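Putative xanthine dehydrogenase YAGS fad-binding subunit (Escherichia coli, PDB 5G5G) probably oxidises aldehydes to carboxylic acids as the molybdenum-bearing subunit of a periplasmic aldehyde oxidase, its metal accompanied by pterin cytosine dinucleotide. Local coordinates at residues R282-R290 / I302-N310; I176-D184 / R713-L721. All coordinates share one frame; numbering follows the deposited sequence.

Contact 1 of 2, residues R282-R290 / I302-N310; sequences RPATLQHLR and ISHESWSGN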
ATOM      1  N   ARG C 282      -4.540  -6.804 -10.192  1.00 10.92           N
ATOM      2  CA  ARG C 282      -5.477  -6.324 -11.205  1.00 11.43           C
ATOM      3  C   ARG C 282      -4.806  -6.511 -12.588  1.00 12.17           C
ATOM      4  O   ARG C 282      -3.719  -6.053 -12.757  1.00 12.27           O
ATOM      5  CB  ARG C 282      -5.852  -4.859 -11.045  1.00 11.38           C
ATOM      6  CG  ARG C 282      -6.996  -4.480 -11.998  1.00 11.81           C
ATOM      7  CD  ARG C 282      -7.276  -2.984 -12.102  1.00 12.13           C
ATOM      8  NE  ARG C 282      -7.502  -2.331 -10.815  1.00 11.98           N
ATOM      9  CZ  ARG C 282      -8.648  -2.332 -10.104  1.00 11.42           C
ATOM     10  NH1 ARG C 282      -9.663  -3.120 -10.411  1.00 11.60           N
ATOM     11  NH2 ARG C 282      -8.701  -1.660  -8.957  1.00 11.50           N
ATOM     12  N   PRO C 283      -5.499  -7.124 -13.563  1.00 11.93           N
ATOM     13  CA  PRO C 283      -4.938  -7.174 -14.912  1.00 12.74           C
ATOM     14  C   PRO C 283      -4.826  -5.799 -15.521  1.00 12.35           C
ATOM     15  O   PRO C 283      -5.756  -4.986 -15.394  1.00 12.24           O
ATOM     16  CB  PRO C 283      -5.958  -8.016 -15.684  1.00 13.43           C
ATOM     17  CG  PRO C 283      -6.717  -8.787 -14.610  1.00 12.63           C
ATOM     18  CD  PRO C 283      -6.771  -7.865 -13.473  1.00 12.51           C
ATOM     19  N   ALA C 284      -3.712  -5.569 -16.201  1.00 12.41           N
ATOM     20  CA  ALA C 284      -3.560  -4.472 -17.114  1.00 12.83           C
ATOM     21  C   ALA C 284      -4.675  -4.543 -18.140  1.00 13.23           C
ATOM     22  O   ALA C 284      -5.214  -5.652 -18.422  1.00 13.61           O
ATOM     23  CB  ALA C 284      -2.220  -4.519 -17.837  1.00 13.58           C
ATOM     24  N   THR C 285      -5.041  -3.386 -18.682  1.00 13.12           N
ATOM     25  CA  THR C 285      -5.996  -3.321 -19.778  1.00 13.32           C
ATOM     26  C   THR C 285      -5.464  -2.488 -20.953  1.00 13.45           C
ATOM     27  O   THR C 285      -4.628  -1.622 -20.810  1.00 13.27           O
ATOM     28  CB  THR C 285      -7.408  -2.770 -19.376  1.00 13.40           C
ATOM     29  OG1 THR C 285      -7.312  -1.359 -19.091  1.00 13.76           O
ATOM     30  CG2 THR C 285      -7.962  -3.522 -18.144  1.00 13.73           C
ATOM     31  N   LEU C 286      -6.043  -2.737 -22.117  1.00 13.98           N
ATOM     32  CA  LEU C 286      -5.802  -1.954 -23.332  1.00 14.95           C
ATOM     33  C   LEU C 286      -7.222  -1.749 -23.906  1.00 14.38           C
ATOM     34  O   LEU C 286      -7.893  -2.721 -24.243  1.00 14.99           O
ATOM     35  CB  LEU C 286      -4.860  -2.708 -24.265  1.00 16.05           C
ATOM     36  CG  LEU C 286      -4.374  -2.026 -25.538  1.00 18.42           C
ATOM     37  CD1 LEU C 286      -3.172  -2.783 -26.087  1.00 20.03           C
ATOM     38  CD2 LEU C 286      -5.462  -1.923 -26.600  1.00 19.44           C
ATOM     39  N   GLN C 287      -7.687  -0.519 -23.934  1.00 13.95           N
ATOM     40  CA  GLN C 287      -9.095  -0.240 -24.208  1.00 13.79           C
ATOM     41  C   GLN C 287      -9.256   0.686 -25.409  1.00 14.50           C
ATOM     42  O   GLN C 287      -8.529   1.683 -25.523  1.00 14.65           O
ATOM     43  CB  GLN C 287      -9.748   0.403 -23.012  1.00 13.46           C
ATOM     44  CG  GLN C 287      -9.642  -0.430 -21.729  1.00 13.20           C
ATOM     45  CD  GLN C 287     -10.320   0.233 -20.574  1.00 12.88           C
ATOM     46  OE1 GLN C 287     -11.504   0.591 -20.623  1.00 13.03           O
ATOM     47  NE2 GLN C 287      -9.608   0.344 -19.505  1.00 12.79           N
ATOM     48  N   HIS C 288     -10.232   0.384 -26.245  1.00 14.58           N
ATOM     49  CA  HIS C 288     -10.497   1.186 -27.447  1.00 15.25           C
ATOM     50  C   HIS C 288     -11.926   1.727 -27.353  1.00 14.82           C
ATOM     51  O   HIS C 288     -12.879   0.938 -27.295  1.00 14.58           O
ATOM     52  CB  HIS C 288     -10.287   0.311 -28.676  1.00 16.56           C
ATOM     53  CG  HIS C 288     -10.368   1.057 -29.963  1.00 18.09           C
ATOM     54  ND1 HIS C 288     -10.680   0.444 -31.154  1.00 20.08           N
ATOM     55  CD2 HIS C 288     -10.198   2.366 -30.245  1.00 18.60           C
ATOM     56  CE1 HIS C 288     -10.676   1.350 -32.127  1.00 20.55           C
ATOM     57  NE2 HIS C 288     -10.382   2.526 -31.595  1.00 19.46           N
ATOM     58  N   LEU C 289     -12.062   3.056 -27.348  0.50 14.70           N
ATOM     59  CA  LEU C 289     -13.342   3.737 -27.185  0.50 14.50           C
ATOM     60  C   LEU C 289     -13.626   4.596 -28.404  0.50 15.04           C
ATOM     61  O   LEU C 289     -12.784   5.423 -28.799  0.50 14.77           O
ATOM     62  CB  LEU C 289     -13.310   4.611 -25.940  0.50 14.34           C
ATOM     63  CG  LEU C 289     -13.667   3.838 -24.679  0.50 13.83           C
ATOM     64  CD1 LEU C 289     -13.169   4.561 -23.439  0.50 13.98           C
ATOM     65  CD2 LEU C 289     -15.165   3.654 -24.569  0.50 14.04           C
ATOM     66  N   ARG C 290     -14.805   4.393 -28.990  1.00 15.15           N
ATOM     67  CA  ARG C 290     -15.260   5.181 -30.128  1.00 16.00           C
ATOM     68  C   ARG C 290     -16.648   5.705 -29.728  1.00 15.68           C
ATOM     69  O   ARG C 290     -17.579   4.903 -29.500  1.00 15.66           O
ATOM     70  CB  ARG C 290     -15.312   4.344 -31.387  1.00 17.54           C
ATOM     71  CG  ARG C 290     -13.967   3.688 -31.711  1.00 19.04           C
ATOM     72  CD  ARG C 290     -14.175   2.604 -32.738  1.00 20.82           C
ATOM     73  NE  ARG C 290     -14.333   3.192 -34.017  1.00 23.29           N
ATOM     74  CZ  ARG C 290     -14.880   2.593 -35.094  1.00 26.40           C
ATOM     75  NH1 ARG C 290     -15.387   1.335 -35.032  1.00 27.06           N
ATOM     76  NH2 ARG C 290     -14.924   3.253 -36.249  1.00 26.67           N
ATOM     77  N   ILE C 302     -21.837   4.435 -29.167  1.00 17.26           N
ATOM     78  CA  ILE C 302     -20.805   4.166 -28.173  1.00 17.41           C
ATOM     79  C   ILE C 302     -20.298   2.747 -28.363  1.00 16.70           C
ATOM     80  O   ILE C 302     -21.065   1.789 -28.421  1.00 16.08           O
ATOM     81  CB  ILE C 302     -21.270   4.421 -26.712  1.00 18.86           C
ATOM     82  CG1 ILE C 302     -20.122   4.116 -25.733  1.00 18.91           C
ATOM     83  CG2 ILE C 302     -22.547   3.626 -26.343  1.00 19.49           C
ATOM     84  CD1 ILE C 302     -20.394   4.755 -24.385  1.00 20.09           C
ATOM     85  N   SER C 303     -18.995   2.628 -28.541  1.00 16.31           N
ATOM     86  CA  SER C 303     -18.311   1.362 -28.701  1.00 16.03           C
ATOM     87  C   SER C 303     -17.167   1.330 -27.682  1.00 15.40           C
ATOM     88  O   SER C 303     -16.373   2.304 -27.552  1.00 14.78           O
ATOM     89  CB  SER C 303     -17.756   1.182 -30.100  1.00 16.82           C
ATOM     90  OG  SER C 303     -16.886   0.022 -30.211  1.00 16.97           O
ATOM     91  N   HIS C 304     -17.083   0.234 -26.923  1.00 14.87           N
ATOM     92  CA  HIS C 304     -15.990   0.090 -25.950  1.00 14.68           C
ATOM     93  C   HIS C 304     -15.510  -1.361 -26.033  1.00 15.12           C
ATOM     94  O   HIS C 304     -16.295  -2.305 -25.821  1.00 15.33           O
ATOM     95  CB  HIS C 304     -16.487   0.427 -24.568  1.00 14.26           C
ATOM     96  CG  HIS C 304     -15.422   0.560 -23.524  1.00 13.77           C
ATOM     97  ND1 HIS C 304     -15.703   1.067 -22.277  1.00 13.92           N
ATOM     98  CD2 HIS C 304     -14.108   0.250 -23.523  1.00 13.63           C
ATOM     99  CE1 HIS C 304     -14.595   1.083 -21.557  1.00 13.28           C
ATOM    100  NE2 HIS C 304     -13.617   0.570 -22.282  1.00 13.39           N
ATOM    101  N   GLU C 305     -14.255  -1.535 -26.422  1.00 15.58           N
ATOM    102  CA  GLU C 305     -13.638  -2.877 -26.409  1.00 15.92           C
ATOM    103  C   GLU C 305     -12.457  -2.829 -25.452  1.00 15.79           C
ATOM    104  O   GLU C 305     -11.780  -1.819 -25.363  1.00 15.79           O
ATOM    105  CB  GLU C 305     -13.218  -3.311 -27.795  1.00 17.75           C
ATOM    106  CG  GLU C 305     -14.390  -3.490 -28.730  1.00 19.02           C
ATOM    107  CD  GLU C 305     -14.029  -4.049 -30.080  1.00 21.34           C
ATOM    108  OE1 GLU C 305     -12.880  -3.897 -30.529  1.00 21.96           O
ATOM    109  OE2 GLU C 305     -14.921  -4.673 -30.701  1.00 22.57           O
ATOM    110  N   SER C 306     -12.256  -3.899 -24.708  1.00 15.03           N
ATOM    111  CA  SER C 306     -11.136  -4.001 -23.787  1.00 14.71           C
ATOM    112  C   SER C 306     -10.426  -5.330 -23.892  1.00 14.97           C
ATOM    113  O   SER C 306     -11.069  -6.392 -24.000  1.00 14.93           O
ATOM    114  CB  SER C 306     -11.631  -3.800 -22.360  1.00 14.59           C
ATOM    115  OG  SER C 306     -10.523  -3.707 -21.466  1.00 14.52           O
ATOM    116  N   TRP C 307      -9.108  -5.247 -23.918  1.00 14.40           N
ATOM    117  CA  TRP C 307      -8.221  -6.413 -23.893  1.00 14.50           C
ATOM    118  C   TRP C 307      -7.558  -6.493 -22.517  1.00 14.31           C
ATOM    119  O   TRP C 307      -7.101  -5.495 -21.976  1.00 14.16           O
ATOM    120  CB  TRP C 307      -7.125  -6.249 -24.945  1.00 14.95           C
ATOM    121  CG  TRP C 307      -7.516  -6.588 -26.322  1.00 15.54           C
ATOM    122  CD1 TRP C 307      -7.214  -7.714 -26.997  1.00 16.06           C
ATOM    123  CD2 TRP C 307      -8.239  -5.742 -27.244  1.00 16.12           C
ATOM    124  NE1 TRP C 307      -7.765  -7.655 -28.287  1.00 16.75           N
ATOM    125  CE2 TRP C 307      -8.367  -6.442 -28.449  1.00 16.72           C
ATOM    126  CE3 TRP C 307      -8.820  -4.471 -27.135  1.00 16.25           C
ATOM    127  CZ2 TRP C 307      -9.076  -5.901 -29.576  1.00 17.48           C
ATOM    128  CZ3 TRP C 307      -9.527  -3.943 -28.223  1.00 16.52           C
ATOM    129  CH2 TRP C 307      -9.653  -4.656 -29.405  1.00 17.00           C
ATOM    130  N   SER C 308      -7.488  -7.694 -21.972  1.00 14.24           N
ATOM    131  CA  SER C 308      -6.700  -7.992 -20.769  1.00 14.38           C
ATOM    132  C   SER C 308      -6.210  -9.423 -20.958  1.00 14.86           C
ATOM    133  O   SER C 308      -6.685 -10.132 -21.868  1.00 15.55           O
ATOM    134  CB  SER C 308      -7.539  -7.867 -19.466  1.00 14.34           C
ATOM    135  OG  SER C 308      -8.509  -8.936 -19.364  1.00 14.60           O
ATOM    136  N   GLY C 309      -5.298  -9.838 -20.117  1.00 14.45           N
ATOM    137  CA  GLY C 309      -4.752 -11.170 -20.206  1.00 14.93           C
ATOM    138  C   GLY C 309      -4.741 -11.911 -18.885  1.00 14.75           C
ATOM    139  O   GLY C 309      -4.840 -11.305 -17.808  1.00 14.30           O
ATOM    140  N   ASN C 310      -4.652 -13.226 -18.973  1.00 14.75           N
ATOM    141  CA  ASN C 310      -4.550 -14.030 -17.767  1.00 15.09           C
ATOM    142  C   ASN C 310      -4.023 -15.409 -18.086  1.00 15.61           C
ATOM    143  O   ASN C 310      -3.887 -15.803 -19.273  1.00 15.51           O
ATOM    144  CB  ASN C 310      -5.950 -14.143 -17.075  1.00 14.83           C
ATOM    145  CG  ASN C 310      -5.859 -14.093 -15.580  1.00 14.58           C
ATOM    146  OD1 ASN C 310      -4.863 -14.553 -14.997  1.00 14.42           O
ATOM    147  ND2 ASN C 310      -6.887 -13.556 -14.939  1.00 13.36           N
TER
HETATM  148  O   HOH W   1      -3.897  -7.935 -18.735  1.00 14.63           O
HETATM  149  O   HOH W   2     -14.388   0.562 -29.812  1.00 16.83           O
HETATM  150  O   HOH W   3     -12.750  -1.158 -31.182  1.00 31.75           O
HETATM  151  O   HOH W   4     -16.160  -0.594 -32.973  1.00 33.62           O

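Contact 2 of 2, residues I176-D184 / R713-L721; sequences IDATYTTPD and RVRDYPITL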
ATOM      1  N   ILE C 176     -15.099  10.858 -31.148  1.00 16.67           N
ATOM      2  CA  ILE C 176     -13.710  10.517 -30.747  1.00 17.28           C
ATOM      3  C   ILE C 176     -13.443   9.040 -30.986  1.00 17.43           C
ATOM      4  O   ILE C 176     -14.380   8.244 -31.022  1.00 16.59           O
ATOM      5  CB  ILE C 176     -13.370  10.894 -29.268  1.00 17.44           C
ATOM      6  CG1 ILE C 176     -14.223  10.109 -28.286  1.00 17.58           C
ATOM      7  CG2 ILE C 176     -13.542  12.387 -29.021  1.00 17.88           C
ATOM      8  CD1 ILE C 176     -13.574   8.804 -27.824  1.00 18.06           C
ATOM      9  N   ASP C 177     -12.165   8.720 -31.215  1.00 17.63           N
ATOM     10  CA  ASP C 177     -11.658   7.343 -31.362  1.00 18.56           C
ATOM     11  C   ASP C 177     -10.303   7.361 -30.668  1.00 17.78           C
ATOM     12  O   ASP C 177      -9.388   8.013 -31.157  1.00 18.05           O
ATOM     13  CB  ASP C 177     -11.516   6.953 -32.837  1.00 19.83           C
ATOM     14  CG  ASP C 177     -10.988   5.534 -33.045  1.00 20.93           C
ATOM     15  OD1 ASP C 177     -10.201   5.073 -32.242  1.00 21.99           O
ATOM     16  OD2 ASP C 177     -11.320   4.876 -34.057  1.00 23.99           O
ATOM     17  N   ALA C 178     -10.197   6.700 -29.523  1.00 17.04           N
ATOM     18  CA  ALA C 178      -9.013   6.823 -28.692  1.00 16.97           C
ATOM     19  C   ALA C 178      -8.759   5.525 -28.002  1.00 16.40           C
ATOM     20  O   ALA C 178      -9.702   4.755 -27.797  1.00 16.21           O
ATOM     21  CB  ALA C 178      -9.158   7.922 -27.642  1.00 16.78           C
ATOM     22  N   THR C 179      -7.488   5.294 -27.672  1.00 16.51           N
ATOM     23  CA  THR C 179      -7.049   4.075 -27.001  1.00 16.56           C
ATOM     24  C   THR C 179      -6.413   4.479 -25.699  1.00 15.82           C
ATOM     25  O   THR C 179      -5.677   5.458 -25.644  1.00 15.38           O
ATOM     26  CB  THR C 179      -6.064   3.273 -27.906  1.00 17.97           C
ATOM     27  OG1 THR C 179      -6.751   2.907 -29.119  1.00 19.11           O
ATOM     28  CG2 THR C 179      -5.502   2.013 -27.255  1.00 18.93           C
ATOM     29  N   TYR C 180      -6.664   3.676 -24.674  1.00 14.78           N
ATOM     30  CA  TYR C 180      -6.204   3.928 -23.306  1.00 14.51           C
ATOM     31  C   TYR C 180      -5.630   2.626 -22.717  1.00 14.45           C
ATOM     32  O   TYR C 180      -6.013   1.520 -23.078  1.00 13.81           O
ATOM     33  CB  TYR C 180      -7.327   4.429 -22.387  1.00 14.02           C
ATOM     34  CG  TYR C 180      -8.095   5.589 -22.950  1.00 13.98           C
ATOM     35  CD1 TYR C 180      -9.125   5.384 -23.886  1.00 14.61           C
ATOM     36  CD2 TYR C 180      -7.797   6.887 -22.590  1.00 14.10           C
ATOM     37  CE1 TYR C 180      -9.796   6.465 -24.413  1.00 15.18           C
ATOM     38  CE2 TYR C 180      -8.475   7.967 -23.124  1.00 14.45           C
ATOM     39  CZ  TYR C 180      -9.485   7.749 -24.026  1.00 14.89           C
ATOM     40  OH  TYR C 180     -10.121   8.809 -24.636  1.00 15.54           O
ATOM     41  N   THR C 181      -4.650   2.791 -21.847  1.00 14.22           N
ATOM     42  CA  THR C 181      -4.106   1.651 -21.103  1.00 13.68           C
ATOM     43  C   THR C 181      -4.058   1.923 -19.617  1.00 12.99           C
ATOM     44  O   THR C 181      -3.812   3.065 -19.181  1.00 12.62           O
ATOM     45  CB  THR C 181      -2.707   1.186 -21.585  1.00 14.35           C
ATOM     46  OG1 THR C 181      -1.735   2.219 -21.361  1.00 15.10           O
ATOM     47  CG2 THR C 181      -2.728   0.876 -23.042  1.00 15.34           C
ATOM     48  N   THR C 182      -4.236   0.836 -18.880  1.00 12.11           N
ATOM     49  CA  THR C 182      -4.000   0.771 -17.419  1.00 12.40           C
ATOM     50  C   THR C 182      -3.064  -0.398 -17.141  1.00 12.68           C
ATOM     51  O   THR C 182      -3.142  -1.424 -17.796  1.00 12.86           O
ATOM     52  CB  THR C 182      -5.253   0.588 -16.625  1.00 12.46           C
ATOM     53  OG1 THR C 182      -5.868  -0.679 -16.922  1.00 13.51           O
ATOM     54  CG2 THR C 182      -6.245   1.682 -16.966  1.00 12.52           C
ATOM     55  N   PRO C 183      -2.166  -0.219 -16.177  1.00 12.74           N
ATOM     56  CA  PRO C 183      -1.183  -1.230 -15.894  1.00 13.60           C
ATOM     57  C   PRO C 183      -1.714  -2.289 -14.929  1.00 12.85           C
ATOM     58  O   PRO C 183      -2.788  -2.122 -14.293  1.00 13.21           O
ATOM     59  CB  PRO C 183      -0.056  -0.398 -15.186  1.00 13.38           C
ATOM     60  CG  PRO C 183      -0.804   0.611 -14.425  1.00 12.91           C
ATOM     61  CD  PRO C 183      -2.003   0.948 -15.296  1.00 12.69           C
ATOM     62  N   ASP C 184      -0.930  -3.366 -14.776  1.00 12.80           N
ATOM     63  CA  ASP C 184      -1.168  -4.276 -13.700  1.00 12.31           C
ATOM     64  C   ASP C 184      -1.017  -3.530 -12.365  1.00 11.78           C
ATOM     65  O   ASP C 184      -0.125  -2.655 -12.196  1.00 11.64           O
ATOM     66  CB  ASP C 184      -0.191  -5.456 -13.790  1.00 12.82           C
ATOM     67  CG  ASP C 184      -0.316  -6.199 -15.095  1.00 13.24           C
ATOM     68  OD1 ASP C 184      -1.281  -6.962 -15.212  1.00 12.97           O
ATOM     69  OD2 ASP C 184       0.583  -6.004 -15.973  1.00 13.89           O
ATOM     70  N   ARG C 713      -2.991  15.549 -22.867  1.00 16.79           N
ATOM     71  CA  ARG C 713      -3.735  14.314 -22.618  1.00 17.13           C
ATOM     72  C   ARG C 713      -2.785  13.153 -22.483  1.00 17.34           C
ATOM     73  O   ARG C 713      -1.889  12.982 -23.316  1.00 19.01           O
ATOM     74  CB  ARG C 713      -4.666  13.990 -23.763  1.00 17.64           C
ATOM     75  CG  ARG C 713      -5.787  14.959 -23.936  1.00 17.97           C
ATOM     76  CD  ARG C 713      -6.890  14.697 -22.941  1.00 17.54           C
ATOM     77  NE  ARG C 713      -8.000  15.588 -23.255  1.00 17.57           N
ATOM     78  CZ  ARG C 713      -9.055  15.776 -22.467  1.00 16.77           C
ATOM     79  NH1 ARG C 713      -9.158  15.177 -21.298  1.00 16.14           N
ATOM     80  NH2 ARG C 713     -10.002  16.605 -22.862  1.00 17.75           N
ATOM     81  N   VAL C 714      -2.906  12.395 -21.409  1.00 17.02           N
ATOM     82  CA  VAL C 714      -2.102  11.205 -21.251  1.00 16.75           C
ATOM     83  C   VAL C 714      -3.086  10.041 -21.094  1.00 16.65           C
ATOM     84  O   VAL C 714      -3.914  10.013 -20.158  1.00 17.99           O
ATOM     85  CB  VAL C 714      -1.204  11.301 -20.002  1.00 16.69           C
ATOM     86  CG1 VAL C 714      -0.408  10.009 -19.803  1.00 16.41           C
ATOM     87  CG2 VAL C 714      -0.314  12.532 -20.111  1.00 17.89           C
ATOM     88  N   ARG C 715      -2.971   9.063 -21.984  1.00 16.08           N
ATOM     89  CA  ARG C 715      -3.967   7.983 -22.021  1.00 16.08           C
ATOM     90  C   ARG C 715      -3.434   6.639 -21.537  1.00 15.47           C
ATOM     91  O   ARG C 715      -4.157   5.657 -21.539  1.00 15.23           O
ATOM     92  CB  ARG C 715      -4.528   7.881 -23.447  1.00 16.75           C
ATOM     93  CG  ARG C 715      -5.081   9.176 -23.992  1.00 17.22           C
ATOM     94  CD  ARG C 715      -5.799   8.958 -25.303  1.00 17.56           C
ATOM     95  NE  ARG C 715      -6.333  10.211 -25.781  1.00 18.44           N
ATOM     96  CZ  ARG C 715      -5.636  11.135 -26.435  1.00 18.58           C
ATOM     97  NH1 ARG C 715      -4.366  10.922 -26.784  1.00 19.04           N
ATOM     98  NH2 ARG C 715      -6.239  12.250 -26.816  1.00 18.96           N
ATOM     99  N   ASP C 716      -2.161   6.601 -21.160  0.57 15.32           N
ATOM    100  CA  ASP C 716      -1.514   5.433 -20.571  0.57 15.24           C
ATOM    101  C   ASP C 716      -1.171   5.767 -19.108  0.57 14.46           C
ATOM    102  O   ASP C 716      -0.310   6.592 -18.816  0.57 14.19           O
ATOM    103  CB  ASP C 716      -0.282   4.955 -21.369  0.57 16.42           C
ATOM    104  CG  ASP C 716       0.808   5.993 -21.458  0.57 17.59           C
ATOM    105  OD1 ASP C 716       0.501   7.098 -21.947  0.57 19.00           O
ATOM    106  OD2 ASP C 716       1.968   5.706 -21.050  0.57 17.88           O
ATOM    107  N   TYR C 717      -1.916   5.173 -18.199  1.00 13.46           N
ATOM    108  CA  TYR C 717      -1.707   5.430 -16.768  1.00 13.01           C
ATOM    109  C   TYR C 717      -0.500   4.626 -16.257  1.00 13.57           C
ATOM    110  O   TYR C 717      -0.161   3.602 -16.856  1.00 13.90           O
ATOM    111  CB  TYR C 717      -2.916   4.980 -16.010  1.00 12.34           C
ATOM    112  CG  TYR C 717      -4.150   5.818 -16.124  1.00 12.35           C
ATOM    113  CD1 TYR C 717      -5.124   5.556 -17.119  1.00 11.84           C
ATOM    114  CD2 TYR C 717      -4.404   6.786 -15.203  1.00 11.98           C
ATOM    115  CE1 TYR C 717      -6.321   6.300 -17.173  1.00 12.23           C
ATOM    116  CE2 TYR C 717      -5.596   7.489 -15.201  1.00 12.62           C
ATOM    117  CZ  TYR C 717      -6.555   7.250 -16.181  1.00 12.60           C
ATOM    118  OH  TYR C 717      -7.720   7.962 -16.109  1.00 12.52           O
ATOM    119  N   PRO C 718       0.146   5.043 -15.152  1.00 13.89           N
ATOM    120  CA  PRO C 718      -0.124   6.275 -14.416  1.00 14.02           C
ATOM    121  C   PRO C 718       0.472   7.493 -15.109  1.00 14.29           C
ATOM    122  O   PRO C 718       1.392   7.375 -15.954  1.00 13.95           O
ATOM    123  CB  PRO C 718       0.580   6.018 -13.054  1.00 13.49           C
ATOM    124  CG  PRO C 718       1.721   5.111 -13.419  1.00 13.78           C
ATOM    125  CD  PRO C 718       1.273   4.262 -14.554  1.00 13.40           C
ATOM    126  N   ILE C 719      -0.031   8.662 -14.727  1.00 14.77           N
ATOM    127  CA  ILE C 719       0.364   9.910 -15.331  1.00 15.60           C
ATOM    128  C   ILE C 719       1.522  10.517 -14.530  1.00 16.42           C
ATOM    129  O   ILE C 719       1.337  11.347 -13.634  1.00 17.34           O
ATOM    130  CB  ILE C 719      -0.832  10.848 -15.472  1.00 16.49           C
ATOM    131  CG1 ILE C 719      -1.959  10.167 -16.272  1.00 17.42           C
ATOM    132  CG2 ILE C 719      -0.410  12.108 -16.220  1.00 17.25           C
ATOM    133  CD1 ILE C 719      -3.267  10.931 -16.279  1.00 17.35           C
ATOM    134  N   THR C 720       2.715  10.096 -14.918  1.00 15.99           N
ATOM    135  CA  THR C 720       3.930  10.497 -14.302  1.00 15.77           C
ATOM    136  C   THR C 720       4.597  11.586 -15.096  1.00 16.00           C
ATOM    137  O   THR C 720       4.246  11.886 -16.267  1.00 15.83           O
ATOM    138  CB  THR C 720       4.838   9.260 -14.116  1.00 16.04           C
ATOM    139  OG1 THR C 720       5.043   8.614 -15.383  1.00 15.89           O
ATOM    140  CG2 THR C 720       4.245   8.356 -13.114  1.00 15.76           C
ATOM    141  N   LEU C 721       5.539  12.278 -14.474  1.00 15.90           N
ATOM    142  CA  LEU C 721       6.058  13.504 -15.043  1.00 16.47           C
ATOM    143  C   LEU C 721       6.770  13.290 -16.402  1.00 17.47           C
ATOM    144  O   LEU C 721       6.788  14.167 -17.282  1.00 17.26           O
ATOM    145  CB  LEU C 721       7.020  14.188 -14.063  1.00 17.50           C
ATOM    146  CG  LEU C 721       8.345  13.473 -13.727  1.00 18.11           C
ATOM    147  CD1 LEU C 721       9.482  13.712 -14.705  1.00 18.96           C
ATOM    148  CD2 LEU C 721       8.800  13.853 -12.298  1.00 18.58           C
TER
HETATM  149  O   HOH W   5      -0.866   1.759 -18.761  1.00 18.54           O

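Contact 1 of 2, residues R282-R290 / I302-N310
Q287 OE1 meets the H304 ring at its edge, amide and imidazole nearly coplanar (5° between planes): H304 NE2 gives its hydrogen to Q287 OE1 at 2.7 Å, in the plane of both groups and on a lone pair. H304 CG stands anti to the backbone N (chi1 -169°), which swings the ring toward strand 285-290; its ND1 is bonded to S323 OG. The same amide donates from Q287 NE2 to T285 OG1 (2.9 Å) and to P356 O, so both its ends are fixed. S306 OG presses on Q287 CG at 3.4 Å, and L289 CD2 lies over one face of the H304 ring, a CH-pi contact less certain because L289 is modelled in two conformers. Helix 354-372 covers this tight side through A360. A leucine in place of H304 would probably leave Q287 OE1 and the S323 hydroxyl without their ring partners, with only the NE2 end of the amide held. The other face, with L286, H288, R290, S303, E305 and W307, is looser and wetter. L286 CD2 only grazes W307 CE3 at 4.2 Å, while W307 NE1 reaches V150 O. H288 and E305 turn their outer ends to D177 and H333, sharing one weakly bound water between them. S303 OG meets two waters, one also held by H288 O and the other 2.9 Å from R290 NH1. Six backbone bonds, paired at L286-W307, H288-E305 and R290-S303, knit an antiparallel beta hairpin in the molybdopterin-binding domain; the P283 side chain at its end is about 10 Å from the dioxothiomolybdenum ion.

Contact 2 of 2, residues I176-D184 / R713-L721
Y180 and R715 set ring against aliphatic chain: R715 CB approaches Y180 CD2 to 3.5 Å, and farther out R715 CD comes within 3.6 Å of Y180 CE2. With R715 extended from CG to NE, its methylenes run along this side of the ring toward A178, and the guanidinium plane ends 65° from the ring plane, with Y180 CE2 near its edge. The geometry is thus an oblique crossing rather than a stack. The polar ends converge on one acid, E367, which takes a salt bridge from R715 NH2 and a hydrogen bond from Y180 OH. T181 anchors the backbones: its N binds R715 O (2.9 Å) and its O receives Y717 N (3.0 Å), a single bridge, T181 with D716, between segments whose touching parts run 17° apart. T181 O also lies at the edge of the Y717 ring, in its plane, 3.5 Å from Y717 CD1. The T182 and Y717 side chains lie side by side, pointing the same way, with T182 CG2 4.0 Å from Y717 CD1. A chi1 of 64° puts T181 OG1 between the backbone N and the carbonyl carbon, where it shares a water with Y717 O. Beyond, P183 CG rests on P718 CD at 4.2 Å, next to the cis Y717-P718 peptide. The loop after helix 698-710 thus touches, through R715-P718, strand 174-182, the outermost of its sheet within this chain, while Y180 and Y717 both lean on I363 of helix 354-372 and Y717 also packs on A700 and A703 of helix 698-710.

Overall arrangement
Contacts 1 and 2 are built on one mixed sheet, in which strand 174-182 lies beside strand 285-293; their centres are 12 Å apart. Backbone bonds of Q287 with Y180 and of L289 with A178 join them directly, and helix 354-372 covers both. Contact 1 is mostly buried, formed by close neighbours in sequence, with a regular ladder and an amide-imidazole hydrogen bond inside. Contact 2 is partly buried and brings together segments more than 500 residues apart: a loop near the chain's end makes just two backbone bonds to the edge strand, helped by an arginine, aromatic rings and prolines, its arginines answered by acids of helix 354-372.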